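PDB 5DMM: homocysteine S-methyltransferase from Escherichia coli, which catalyses methyl transfer from S-methylmethionine, or less efficiently S-adenosylmethionine, to homocysteine, forming methionine with the help of a bound zinc ion. Local coordinates for residues Ser95-Leu98 and Ala99-Arg103. Residues are numbered along the deposited sequence; the frame is centred on the assembly and turned at random.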
loop_
_atom_site.group_PDB
_atom_site.type_symbol
_atom_site.label_atom_id
_atom_site.label_comp_id
_atom_site.label_asym_id
_atom_site.label_seq_id
_atom_site.Cartn_x
_atom_site.Cartn_y
_atom_site.Cartn_z
ATOM N N SER A 95 6.584 -3.461 -12.063
ATOM C CA SER A 95 5.640 -2.544 -11.422
ATOM C C SER A 95 6.393 -1.437 -10.687
ATOM O O SER A 95 5.922 -0.296 -10.630
ATOM C CB SER A 95 4.689 -3.293 -10.467
ATOM O OG SER A 95 5.300 -3.612 -9.223
ATOM N N VAL A 96 7.564 -1.778 -10.146
ATOM C CA VAL A 96 8.438 -0.823 -9.467
ATOM C C VAL A 96 9.141 0.058 -10.482
ATOM O O VAL A 96 9.241 1.262 -10.306
ATOM C CB VAL A 96 9.507 -1.521 -8.607
ATOM C CG1 VAL A 96 10.350 -0.474 -7.833
ATOM C CG2 VAL A 96 8.853 -2.486 -7.631
ATOM N N GLU A 97 9.626 -0.560 -11.551
ATOM C CA GLU A 97 10.322 0.166 -12.598
ATOM C C GLU A 97 9.442 1.275 -13.187
ATOM O O GLU A 97 9.912 2.386 -13.414
ATOM C CB GLU A 97 10.769 -0.810 -13.695
ATOM C CG GLU A 97 11.558 -0.193 -14.826
ATOM C CD GLU A 97 11.796 -1.192 -15.959
ATOM O OE1 GLU A 97 12.044 -2.386 -15.667
ATOM O OE2 GLU A 97 11.708 -0.791 -17.143
ATOM N N LEU A 98 8.167 0.974 -13.417
ATOM C CA LEU A 98 7.265 1.951 -14.036
ATOM C C LEU A 98 7.004 3.118 -13.097
ATOM O O LEU A 98 6.886 4.258 -13.545
ATOM C CB LEU A 98 5.943 1.304 -14.439
ATOM C CG LEU A 98 6.033 0.282 -15.573
ATOM C CD1 LEU A 98 4.735 -0.504 -15.670
ATOM C CD2 LEU A 98 6.317 1.013 -16.894
ATOM N N ALA A 99 6.927 2.849 -11.798
ATOM C CA ALA A 99 6.746 3.944 -10.848
ATOM C C ALA A 99 8.022 4.781 -10.759
ATOM O O ALA A 99 7.967 6.010 -10.633
ATOM C CB ALA A 99 6.347 3.407 -9.451
ATOM N N ARG A 100 9.175 4.119 -10.813
ATOM C CA ARG A 100 10.443 4.841 -10.761
ATOM C C ARG A 100 10.611 5.697 -12.020
ATOM O O ARG A 100 11.133 6.813 -11.952
ATOM C CB ARG A 100 11.616 3.866 -10.602
ATOM C CG ARG A 100 11.610 3.101 -9.272
ATOM C CD ARG A 100 12.780 2.135 -9.207
ATOM N NE ARG A 100 14.037 2.869 -9.277
ATOM C CZ ARG A 100 15.212 2.341 -9.601
ATOM N NH1 ARG A 100 15.312 1.052 -9.904
ATOM N NH2 ARG A 100 16.292 3.112 -9.624
ATOM N N LYS A 101 10.163 5.173 -13.161
ATOM C CA LYS A 101 10.211 5.930 -14.414
ATOM C C LYS A 101 9.325 7.167 -14.341
ATOM O O LYS A 101 9.707 8.225 -14.829
ATOM C CB LYS A 101 9.783 5.065 -15.605
ATOM C CG LYS A 101 10.741 3.922 -15.954
ATOM C CD LYS A 101 12.011 4.412 -16.618
ATOM C CE LYS A 101 12.838 3.245 -17.159
ATOM N NZ LYS A 101 12.080 2.417 -18.145
ATOM N N ALA A 102 8.145 7.034 -13.733
ATOM C CA ALA A 102 7.255 8.180 -13.553
ATOM C C ALA A 102 7.870 9.237 -12.627
ATOM O O ALA A 102 7.689 10.440 -12.834
ATOM C CB ALA A 102 5.902 7.731 -13.013
ATOM N N ARG A 103 8.597 8.780 -11.609
ATOM C CA ARG A 103 9.301 9.680 -10.703
ATOM C C ARG A 103 10.415 10.438 -11.428
ATOM O O ARG A 103 10.603 11.641 -11.211
ATOM C CB ARG A 103 9.880 8.909 -9.518
ATOM C CG ARG A 103 10.686 9.788 -8.560
ATOM C CD ARG A 103 11.072 9.029 -7.287
ATOM N NE ARG A 103 11.933 7.883 -7.572
ATOM C CZ ARG A 103 12.268 6.962 -6.674
ATOM N NH1 ARG A 103 11.806 7.049 -5.429
ATOM N NH2 ARG A 103 13.053 5.950 -7.022
#
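V96 and R100 pack against each other one turn apart on helix 85-109, the aliphatic part of the arginine passing obliquely over one branch of the valine. The touching atoms are V96 CG1 and R100 CD, 3.8 Å apart. CG1 is directed there because it stands anti to the valine's own backbone N (chi1 -176°), on the same side as the carbonyl carbon. The same turn is closed by R100 N, which donates to V96 O at 2.9 Å. R100 CG also lies 3.2 Å from V96 O, so the start of the arginine chain rests on the carbonyl that its own amide grips. The next two bonds run from K101 N to E97 O (2.8 Å) and from A102 N to L98 O (3.1 Å).

The helix belongs to the outer layer of the TIM barrel and connects strands 65-67 and 117-122 in a beta-alpha-beta crossover. A99 and R100 touch V118 of the following strand, while L98, A99 and A102 meet helix 48-61; the methyls of A99 and A102 both touch H55. On this buried side S95 OG is hydrogen-bonded to the carbonyl oxygen of I92.

The outward side is looser. E97 and K101 run alongside each other, pointing the same way, and meet in a salt bridge of E97 OE2 with K101 NZ that is long at 3.4 Å, its hydrogen bond weak. The glutamate reaches out extended; the lysine gets there by bends at chi2 (-73°) and chi4, which bring its ammonium round to the carboxylate. R100 NH1 likewise makes a weak hydrogen bond, to A160 O.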